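Local coordinates for protein nuclear hormone receptor FTZ-F1 (Drosophila melanogaster, PDB 2XHS) that probably acts as an NR5A-type nuclear receptor and transcription factor whose ligand-binding domain recognises a peptide of its partner Fushi tarazu, at residues I15-D24 / M148-F156; H96-D107 / F117-L125. All coordinates share one frame; numbering follows the deposited sequence.

Contact 1 (I15-D24 / M148-F156); sequences IREFVQSIDD and MGDYVCMKF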
loop_
_atom_site.group_PDB
_atom_site.type_symbol
_atom_site.label_atom_id
_atom_site.label_comp_id
_atom_site.label_asym_id
_atom_site.label_seq_id
_atom_site.Cartn_x
_atom_site.Cartn_y
_atom_site.Cartn_z
ATOM N N ILE A 15 -3.754 -11.670 13.974
ATOM C CA ILE A 15 -3.439 -11.816 12.590
ATOM C C ILE A 15 -4.591 -12.263 11.755
ATOM O O ILE A 15 -4.736 -11.873 10.633
ATOM C CB ILE A 15 -2.346 -12.752 12.417
ATOM C CG1 ILE A 15 -1.065 -12.078 12.844
ATOM C CG2 ILE A 15 -2.251 -13.101 11.007
ATOM C CD1 ILE A 15 0.102 -12.899 12.673
ATOM N N ARG A 16 -5.413 -13.117 12.297
ATOM C CA ARG A 16 -6.535 -13.563 11.563
ATOM C C ARG A 16 -7.383 -12.378 11.329
ATOM O O ARG A 16 -7.957 -12.234 10.292
ATOM C CB ARG A 16 -7.316 -14.540 12.373
ATOM C CG ARG A 16 -6.766 -15.885 12.431
ATOM C CD ARG A 16 -7.821 -16.847 12.876
ATOM N NE ARG A 16 -7.319 -17.700 13.919
ATOM C CZ ARG A 16 -7.696 -17.602 15.175
ATOM N NH1 ARG A 16 -8.609 -16.738 15.526
ATOM N NH2 ARG A 16 -7.181 -18.388 16.074
ATOM N N GLU A 17 -7.505 -11.545 12.336
ATOM C CA GLU A 17 -8.315 -10.351 12.265
ATOM C C GLU A 17 -7.817 -9.353 11.276
ATOM O O GLU A 17 -8.574 -8.659 10.675
ATOM C CB GLU A 17 -8.424 -9.713 13.623
ATOM C CG GLU A 17 -9.053 -10.613 14.629
ATOM C CD GLU A 17 -9.054 -10.037 16.015
ATOM O OE1 GLU A 17 -8.799 -8.836 16.155
ATOM O OE2 GLU A 17 -9.301 -10.789 16.966
ATOM N N PHE A 18 -6.517 -9.247 11.163
ATOM C CA PHE A 18 -5.911 -8.414 10.186
ATOM C C PHE A 18 -6.212 -8.906 8.813
ATOM O O PHE A 18 -6.462 -8.160 7.925
ATOM C CB PHE A 18 -4.431 -8.453 10.383
ATOM C CG PHE A 18 -3.977 -7.747 11.586
ATOM C CD1 PHE A 18 -4.781 -6.861 12.213
ATOM C CD2 PHE A 18 -2.740 -7.962 12.090
ATOM C CE1 PHE A 18 -4.355 -6.208 13.303
ATOM C CE2 PHE A 18 -2.327 -7.306 13.184
ATOM C CZ PHE A 18 -3.130 -6.434 13.786
ATOM N N VAL A 19 -6.160 -10.186 8.618
ATOM C CA VAL A 19 -6.410 -10.665 7.297
ATOM C C VAL A 19 -7.848 -10.492 6.939
ATOM O O VAL A 19 -8.227 -10.619 5.817
ATOM C CB VAL A 19 -6.034 -12.077 7.147
ATOM C CG1 VAL A 19 -6.580 -12.544 5.887
ATOM C CG2 VAL A 19 -4.571 -12.186 7.101
ATOM N N GLN A 20 -8.651 -10.254 7.940
ATOM C CA GLN A 20 -10.057 -10.016 7.792
ATOM C C GLN A 20 -10.335 -8.746 7.072
ATOM O O GLN A 20 -11.298 -8.611 6.369
ATOM C CB GLN A 20 -10.674 -9.919 9.157
ATOM C CG GLN A 20 -11.249 -11.188 9.619
ATOM C CD GLN A 20 -11.981 -11.850 8.532
ATOM O OE1 GLN A 20 -12.640 -11.202 7.754
ATOM N NE2 GLN A 20 -11.879 -13.148 8.459
ATOM N N SER A 21 -9.461 -7.799 7.278
ATOM C CA SER A 21 -9.653 -6.463 6.827
ATOM C C SER A 21 -9.273 -6.282 5.405
ATOM O O SER A 21 -9.444 -5.237 4.848
ATOM C CB SER A 21 -8.828 -5.573 7.700
ATOM O OG SER A 21 -8.894 -6.079 8.993
ATOM N N ILE A 22 -8.802 -7.328 4.784
ATOM C CA ILE A 22 -8.403 -7.223 3.419
ATOM C C ILE A 22 -9.396 -7.872 2.511
ATOM O O ILE A 22 -9.711 -9.022 2.671
ATOM C CB ILE A 22 -7.103 -7.945 3.227
ATOM C CG1 ILE A 22 -6.100 -7.466 4.248
ATOM C CG2 ILE A 22 -6.556 -7.662 1.909
ATOM C CD1 ILE A 22 -5.798 -6.059 4.133
ATOM N N ASP A 23 -9.898 -7.136 1.540
ATOM C CA ASP A 23 -10.666 -7.749 0.499
ATOM C C ASP A 23 -9.892 -7.519 -0.764
ATOM O O ASP A 23 -9.973 -6.480 -1.338
ATOM C CB ASP A 23 -12.024 -7.101 0.381
ATOM C CG ASP A 23 -13.062 -8.029 -0.184
ATOM O OD1 ASP A 23 -12.734 -8.850 -1.042
ATOM O OD2 ASP A 23 -14.226 -7.928 0.213
ATOM N N ASP A 24 -9.126 -8.502 -1.186
ATOM C CA ASP A 24 -8.358 -8.392 -2.390
ATOM C C ASP A 24 -9.309 -8.239 -3.522
ATOM O O ASP A 24 -9.044 -7.557 -4.471
ATOM C CB ASP A 24 -7.507 -9.631 -2.635
ATOM C CG ASP A 24 -6.262 -9.641 -1.841
ATOM O OD1 ASP A 24 -5.917 -8.611 -1.286
ATOM O OD2 ASP A 24 -5.612 -10.674 -1.785
HETATM N N MSE A 148 0.195 -13.811 2.788
HETATM C CA MSE A 148 -0.840 -12.865 3.082
HETATM C C MSE A 148 -0.697 -12.379 4.491
HETATM O O MSE A 148 -0.958 -11.262 4.790
HETATM C CB MSE A 148 -2.191 -13.513 2.886
HETATM C CG MSE A 148 -3.393 -12.718 3.347
HETATM SE SE MSE A 148 -3.959 -11.330 2.237
HETATM C CE MSE A 148 -5.759 -11.549 2.297
ATOM N N GLY A 149 -0.285 -13.244 5.376
ATOM C CA GLY A 149 -0.089 -12.857 6.743
ATOM C C GLY A 149 1.008 -11.868 6.965
ATOM O O GLY A 149 0.879 -10.970 7.729
ATOM N N ASP A 150 2.106 -12.070 6.282
ATOM C CA ASP A 150 3.223 -11.197 6.368
ATOM C C ASP A 150 2.864 -9.843 5.882
ATOM O O ASP A 150 3.238 -8.871 6.443
ATOM C CB ASP A 150 4.317 -11.711 5.467
ATOM C CG ASP A 150 4.854 -12.999 5.899
ATOM O OD1 ASP A 150 5.045 -13.166 7.080
ATOM O OD2 ASP A 150 5.129 -13.840 5.071
ATOM N N TYR A 151 2.141 -9.801 4.792
ATOM C CA TYR A 151 1.784 -8.575 4.140
ATOM C C TYR A 151 0.943 -7.649 4.975
ATOM O O TYR A 151 1.103 -6.481 4.911
ATOM C CB TYR A 151 1.116 -8.902 2.813
ATOM C CG TYR A 151 0.155 -7.882 2.290
ATOM C CD1 TYR A 151 0.591 -6.738 1.698
ATOM C CD2 TYR A 151 -1.188 -8.075 2.374
ATOM C CE1 TYR A 151 -0.260 -5.829 1.238
ATOM C CE2 TYR A 151 -2.040 -7.155 1.918
ATOM C CZ TYR A 151 -1.569 -6.039 1.342
ATOM O OH TYR A 151 -2.421 -5.112 0.864
ATOM N N VAL A 152 0.002 -8.164 5.722
ATOM C CA VAL A 152 -0.786 -7.326 6.581
ATOM C C VAL A 152 -0.050 -6.737 7.747
ATOM O O VAL A 152 -0.300 -5.651 8.144
ATOM C CB VAL A 152 -2.066 -7.996 7.034
ATOM C CG1 VAL A 152 -2.967 -8.115 5.904
ATOM C CG2 VAL A 152 -1.785 -9.327 7.521
ATOM N N CYS A 153 0.824 -7.540 8.344
ATOM C CA CYS A 153 1.605 -7.101 9.492
ATOM C C CYS A 153 2.517 -5.962 9.069
ATOM O O CYS A 153 2.718 -4.995 9.803
ATOM C CB CYS A 153 2.429 -8.258 10.057
ATOM S SG CYS A 153 1.449 -9.670 10.614
HETATM N N MSE A 154 3.070 -6.101 7.871
HETATM C CA MSE A 154 3.984 -5.148 7.333
HETATM C C MSE A 154 3.335 -3.849 7.035
HETATM O O MSE A 154 3.962 -2.843 7.068
HETATM C CB MSE A 154 4.673 -5.704 6.128
HETATM C CG MSE A 154 5.857 -6.457 6.500
HETATM SE SE MSE A 154 6.670 -7.108 5.011
HETATM C CE MSE A 154 5.730 -8.641 4.877
ATOM N N LYS A 155 2.070 -3.887 6.710
ATOM C CA LYS A 155 1.307 -2.701 6.453
ATOM C C LYS A 155 1.136 -1.861 7.685
ATOM O O LYS A 155 1.278 -0.681 7.663
ATOM C CB LYS A 155 -0.036 -3.111 5.914
ATOM C CG LYS A 155 -0.325 -2.513 4.598
ATOM C CD LYS A 155 -1.731 -2.611 4.230
ATOM C CE LYS A 155 -2.057 -1.465 3.347
ATOM N NZ LYS A 155 -3.444 -1.516 2.911
ATOM N N PHE A 156 0.798 -2.501 8.773
ATOM C CA PHE A 156 0.696 -1.849 10.036
ATOM C C PHE A 156 2.023 -1.359 10.474
ATOM O O PHE A 156 2.138 -0.342 11.082
ATOM C CB PHE A 156 0.165 -2.791 11.062
ATOM C CG PHE A 156 -1.271 -3.013 10.952
ATOM C CD1 PHE A 156 -2.151 -2.078 11.389
ATOM C CD2 PHE A 156 -1.754 -4.151 10.407
ATOM C CE1 PHE A 156 -3.467 -2.285 11.283
ATOM C CE2 PHE A 156 -3.075 -4.349 10.300
ATOM C CZ PHE A 156 -3.923 -3.418 10.736
#

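Contact 2 (H96-D107 / F117-L125); sequences HLHHRIHNGLPD and FNLMSLGLL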
loop_
_atom_site.group_PDB
_atom_site.type_symbol
_atom_site.label_atom_id
_atom_site.label_comp_id
_atom_site.label_asym_id
_atom_site.label_seq_id
_atom_site.Cartn_x
_atom_site.Cartn_y
_atom_site.Cartn_z
ATOM N N HIS A 96 1.094 -3.117 -3.992
ATOM C CA HIS A 96 1.379 -3.577 -5.324
ATOM C C HIS A 96 2.264 -4.770 -5.274
ATOM O O HIS A 96 2.175 -5.646 -6.052
ATOM C CB HIS A 96 1.943 -2.481 -6.198
ATOM C CG HIS A 96 1.536 -2.607 -7.628
ATOM N ND1 HIS A 96 2.323 -3.210 -8.580
ATOM C CD2 HIS A 96 0.400 -2.250 -8.258
ATOM C CE1 HIS A 96 1.700 -3.201 -9.735
ATOM N NE2 HIS A 96 0.535 -2.618 -9.567
ATOM N N LEU A 97 3.155 -4.788 -4.333
ATOM C CA LEU A 97 4.014 -5.910 -4.228
ATOM C C LEU A 97 3.157 -7.083 -3.937
ATOM O O LEU A 97 3.384 -8.140 -4.418
ATOM C CB LEU A 97 5.017 -5.685 -3.137
ATOM C CG LEU A 97 6.297 -5.169 -3.729
ATOM C CD1 LEU A 97 7.143 -4.701 -2.662
ATOM C CD2 LEU A 97 6.953 -6.272 -4.414
ATOM N N HIS A 98 2.154 -6.893 -3.129
ATOM C CA HIS A 98 1.277 -7.971 -2.778
ATOM C C HIS A 98 0.487 -8.556 -3.917
ATOM O O HIS A 98 0.358 -9.724 -4.039
ATOM C CB HIS A 98 0.339 -7.414 -1.756
ATOM C CG HIS A 98 -0.865 -8.238 -1.492
ATOM N ND1 HIS A 98 -2.134 -7.753 -1.636
ATOM C CD2 HIS A 98 -0.994 -9.488 -1.022
ATOM C CE1 HIS A 98 -2.998 -8.681 -1.304
ATOM N NE2 HIS A 98 -2.329 -9.744 -0.931
ATOM N N HIS A 99 -0.117 -7.725 -4.716
ATOM C CA HIS A 99 -0.900 -8.182 -5.825
ATOM C C HIS A 99 -0.140 -8.798 -6.934
ATOM O O HIS A 99 -0.585 -9.687 -7.581
ATOM C CB HIS A 99 -1.776 -7.065 -6.305
ATOM C CG HIS A 99 -2.820 -6.700 -5.322
ATOM N ND1 HIS A 99 -3.933 -7.462 -5.114
ATOM C CD2 HIS A 99 -2.896 -5.684 -4.450
ATOM C CE1 HIS A 99 -4.664 -6.919 -4.171
ATOM N NE2 HIS A 99 -4.057 -5.835 -3.752
ATOM N N ARG A 100 1.010 -8.252 -7.196
ATOM C CA ARG A 100 1.796 -8.739 -8.261
ATOM C C ARG A 100 2.185 -10.132 -7.935
ATOM O O ARG A 100 2.265 -10.963 -8.793
ATOM C CB ARG A 100 3.018 -7.883 -8.414
ATOM C CG ARG A 100 3.304 -7.514 -9.802
ATOM C CD ARG A 100 4.750 -7.311 -9.983
ATOM N NE ARG A 100 5.111 -7.152 -11.378
ATOM C CZ ARG A 100 6.315 -7.379 -11.852
ATOM N NH1 ARG A 100 7.268 -7.764 -11.052
ATOM N NH2 ARG A 100 6.566 -7.206 -13.115
ATOM N N ILE A 101 2.505 -10.379 -6.686
ATOM C CA ILE A 101 2.916 -11.704 -6.311
ATOM C C ILE A 101 1.809 -12.631 -5.952
ATOM O O ILE A 101 1.732 -13.714 -6.453
ATOM C CB ILE A 101 3.739 -11.680 -5.068
ATOM C CG1 ILE A 101 5.165 -11.292 -5.356
ATOM C CG2 ILE A 101 3.773 -13.018 -4.517
ATOM C CD1 ILE A 101 5.864 -10.755 -4.206
ATOM N N HIS A 102 0.981 -12.235 -5.019
ATOM C CA HIS A 102 -0.123 -13.055 -4.595
ATOM C C HIS A 102 -1.231 -13.300 -5.568
ATOM O O HIS A 102 -1.765 -14.361 -5.606
ATOM C CB HIS A 102 -0.730 -12.495 -3.341
ATOM C CG HIS A 102 0.231 -12.336 -2.225
ATOM N ND1 HIS A 102 1.176 -13.274 -1.926
ATOM C CD2 HIS A 102 0.374 -11.358 -1.315
ATOM C CE1 HIS A 102 1.886 -12.870 -0.901
ATOM N NE2 HIS A 102 1.410 -11.714 -0.504
ATOM N N ASN A 103 -1.626 -12.290 -6.310
ATOM C CA ASN A 103 -2.795 -12.366 -7.152
ATOM C C ASN A 103 -2.610 -12.334 -8.635
ATOM O O ASN A 103 -3.544 -12.164 -9.362
ATOM C CB ASN A 103 -3.767 -11.296 -6.746
ATOM C CG ASN A 103 -4.035 -11.315 -5.304
ATOM O OD1 ASN A 103 -4.376 -12.320 -4.769
ATOM N ND2 ASN A 103 -3.892 -10.203 -4.662
ATOM N N GLY A 104 -1.383 -12.469 -9.074
ATOM C CA GLY A 104 -1.068 -12.509 -10.471
ATOM C C GLY A 104 -1.438 -11.356 -11.339
ATOM O O GLY A 104 -1.787 -11.539 -12.475
ATOM N N LEU A 105 -1.344 -10.167 -10.790
ATOM C CA LEU A 105 -1.594 -8.943 -11.482
ATOM C C LEU A 105 -0.493 -8.770 -12.477
ATOM O O LEU A 105 0.648 -8.999 -12.174
ATOM C CB LEU A 105 -1.583 -7.844 -10.455
ATOM C CG LEU A 105 -2.173 -6.465 -10.629
ATOM C CD1 LEU A 105 -1.105 -5.539 -10.858
ATOM C CD2 LEU A 105 -3.034 -6.497 -11.790
ATOM N N PRO A 106 -0.855 -8.376 -13.679
ATOM C CA PRO A 106 0.071 -8.284 -14.784
ATOM C C PRO A 106 0.591 -6.909 -15.027
ATOM O O PRO A 106 0.050 -5.943 -14.574
ATOM C CB PRO A 106 -0.767 -8.742 -15.948
ATOM C CG PRO A 106 -2.082 -8.487 -15.570
ATOM C CD PRO A 106 -2.205 -8.659 -14.151
ATOM N N ASP A 107 1.678 -6.834 -15.753
ATOM C CA ASP A 107 2.311 -5.574 -16.020
ATOM C C ASP A 107 1.518 -4.600 -16.833
ATOM O O ASP A 107 1.634 -3.427 -16.626
ATOM C CB ASP A 107 3.685 -5.780 -16.576
ATOM C CG ASP A 107 4.548 -6.446 -15.625
ATOM O OD1 ASP A 107 4.024 -7.015 -14.684
ATOM O OD2 ASP A 107 5.747 -6.401 -15.800
ATOM N N PHE A 117 -2.640 0.005 -20.766
ATOM C CA PHE A 117 -2.314 0.605 -19.493
ATOM C C PHE A 117 -1.237 -0.154 -18.787
ATOM O O PHE A 117 -1.350 -1.324 -18.601
ATOM C CB PHE A 117 -3.532 0.663 -18.592
ATOM C CG PHE A 117 -3.303 1.419 -17.328
ATOM C CD1 PHE A 117 -3.243 2.784 -17.331
ATOM C CD2 PHE A 117 -3.128 0.776 -16.143
ATOM C CE1 PHE A 117 -3.030 3.451 -16.201
ATOM C CE2 PHE A 117 -2.906 1.454 -15.035
ATOM C CZ PHE A 117 -2.865 2.786 -15.060
ATOM N N ASN A 118 -0.194 0.534 -18.365
ATOM C CA ASN A 118 0.882 -0.095 -17.668
ATOM C C ASN A 118 0.530 -0.167 -16.236
ATOM O O ASN A 118 0.664 0.773 -15.529
ATOM C CB ASN A 118 2.110 0.757 -17.807
ATOM C CG ASN A 118 3.318 0.113 -17.273
ATOM O OD1 ASN A 118 3.534 -1.043 -17.473
ATOM N ND2 ASN A 118 4.119 0.856 -16.586
ATOM N N LEU A 119 0.054 -1.318 -15.827
ATOM C CA LEU A 119 -0.347 -1.611 -14.475
ATOM C C LEU A 119 0.824 -1.541 -13.558
ATOM O O LEU A 119 0.723 -1.163 -12.439
ATOM C CB LEU A 119 -0.961 -2.989 -14.408
ATOM C CG LEU A 119 -2.316 -3.140 -15.049
ATOM C CD1 LEU A 119 -2.565 -4.556 -15.350
ATOM C CD2 LEU A 119 -3.315 -2.673 -14.084
HETATM N N MSE A 120 1.952 -1.920 -14.094
HETATM C CA MSE A 120 3.204 -1.991 -13.414
HETATM C C MSE A 120 3.610 -0.632 -12.928
HETATM O O MSE A 120 4.272 -0.508 -11.944
HETATM C CB MSE A 120 4.216 -2.550 -14.392
HETATM C CG MSE A 120 5.595 -2.778 -13.884
HETATM SE SE MSE A 120 5.688 -3.933 -12.452
HETATM C CE MSE A 120 7.526 -3.809 -12.188
ATOM N N SER A 121 3.180 0.383 -13.641
ATOM C CA SER A 121 3.430 1.772 -13.311
ATOM C C SER A 121 2.837 2.119 -12.005
ATOM O O SER A 121 3.405 2.815 -11.229
ATOM C CB SER A 121 2.761 2.648 -14.323
ATOM O OG SER A 121 3.619 2.865 -15.396
ATOM N N LEU A 122 1.687 1.561 -11.748
ATOM C CA LEU A 122 0.944 1.864 -10.586
ATOM C C LEU A 122 1.779 1.569 -9.412
ATOM O O LEU A 122 1.623 2.162 -8.398
ATOM C CB LEU A 122 -0.253 0.969 -10.541
ATOM C CG LEU A 122 -1.417 1.596 -11.229
ATOM C CD1 LEU A 122 -2.550 0.678 -11.147
ATOM C CD2 LEU A 122 -1.708 2.863 -10.525
ATOM N N GLY A 123 2.659 0.621 -9.520
ATOM C CA GLY A 123 3.431 0.274 -8.366
ATOM C C GLY A 123 4.763 0.917 -8.382
ATOM O O GLY A 123 5.529 0.747 -7.486
ATOM N N LEU A 124 5.061 1.615 -9.449
ATOM C CA LEU A 124 6.316 2.289 -9.534
ATOM C C LEU A 124 6.062 3.733 -9.369
ATOM O O LEU A 124 6.964 4.502 -9.277
ATOM C CB LEU A 124 6.981 2.022 -10.865
ATOM C CG LEU A 124 7.313 0.558 -11.088
ATOM C CD1 LEU A 124 7.606 0.303 -12.497
ATOM C CD2 LEU A 124 8.461 0.174 -10.261
ATOM N N LEU A 125 4.799 4.085 -9.312
ATOM C CA LEU A 125 4.385 5.441 -9.150
ATOM C C LEU A 125 4.847 6.276 -10.288
ATOM O O LEU A 125 5.119 7.423 -10.119
ATOM C CB LEU A 125 4.941 6.000 -7.874
ATOM C CG LEU A 125 4.659 5.215 -6.613
ATOM C CD1 LEU A 125 4.699 6.112 -5.450
ATOM C CD2 LEU A 125 3.344 4.604 -6.700
#

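Contact 1 (I15-D24 / M148-F156)
Phe18 faces Val152 and Phe156 where helix 15-20 crosses helix 148-156, their axes 9.3 Å apart and 85° to one another. From CB outward, Phe18 first rests on Val152, its CB 4.0 Å from CG2 of Val152. CG is turned to the side of its own backbone N (chi1 -71°), which carries the ring along the neighbouring helix to Phe156. There Phe156 CE2 sits above the centre of the Phe18 ring, 3.6 Å from CD1 of Phe18. At the tip, Phe18 CZ lies over the outer part of one Phe156 face. The two rings are inclined obliquely, centroids 4.4 Å apart, so the pair is neither a parallel stack nor a T-shape. Cutting the side chain back to an alanine here is likely to strip that face of Phe156 of its aromatic partner and open a gap next to it.

The two branches of Val152 part company: CG2 also meets Val19 CG2, while CG1 reaches Ile22 CG1 at 3.6 Å. Further along, selenomethionine Met148 bends twice and lays its CE against Val19 CG1 at 3.8 Å and against Ile22 CB at 4.0 Å. On the flank, Cys153 SG packs on the end of Ile15. No hydrogen bond joins the two segments; hydrophobic contact does the work. Outside them, Trp65 also meets the Phe156 ring, and Leu184 of helix 170-191 touches Cys153. Such steeply crossed, apolar helix packing is characteristic of the layered alpha-helical sandwich of nuclear receptor ligand-binding domains, here tying the N-terminal helix 13-20 to helix 148-159.

Contact 2 (H96-D107 / F117-L125)
His96 lies with one face of its imidazole against Gly123, whose CA stands 3.7 Å from the ring centroid and 21° off the ring normal, a CH-pi contact. Since Gly123 carries no side chain, its backbone can come close over the ring face, where a CB would clash with His96 ND1, and Leu122 CB adds a touch at His96 NE2. This is the dense, buried end, where Leu122 also packs on Met51, Val54 and Leu55 of helix 47-67.

The more open side is that of exposed Pro106 and partly exposed Asp107 and Arg100, with Leu119 and Met120 buried against it. Asp107 O accepts Met120 N at 3.0 Å, and the bond from Leu119 N to the same oxygen is weak. The ring CG of Pro106 touches Leu119 CD1 at 4.0 Å. Selenomethionine Met120 starts with CG anti to its backbone N (chi1 -177°), runs beside the Asp107 side chain in the same direction, then bends to place SE over one face of the Arg100 guanidinium, 3.4 Å from NE of Arg100. At the guanidinium edge, in its plane, Arg100 NH2 makes a salt bridge with Asp107, hydrogen-bonding both OD2 (2.9 Å) and OD1 (3.0 Å), while NH1 is taken by Gln138 and Asn135 of helix 135-143. With a carboxylate at its edge and selenium (sulfur in the native methionine) over its face, the guanidinium is held against turning, and both charges are likely to persist.

Contact 2 is nested along the chain within the long loop that contact 1 closes, and the centres of the two lie about 18 Å apart. Helix 77-102 joins them: His98 stacks its ring on Tyr151, whose CE1 comes 3.4 Å from His98 CB, and the Tyr151 hydroxyl bonds Asp95 one turn earlier. Asp24, at the far end of segment 15-24, adds a second bridge by packing on His98 and His99 and making a weak hydrogen bond to Asn103. Contact 1 thus joins two segments that both lean on this helix, whereas contact 2 fastens its C-terminal end to the chain beyond the hairpin, beside helix 47-67, probably near the region that forms the ligand pocket in related receptors.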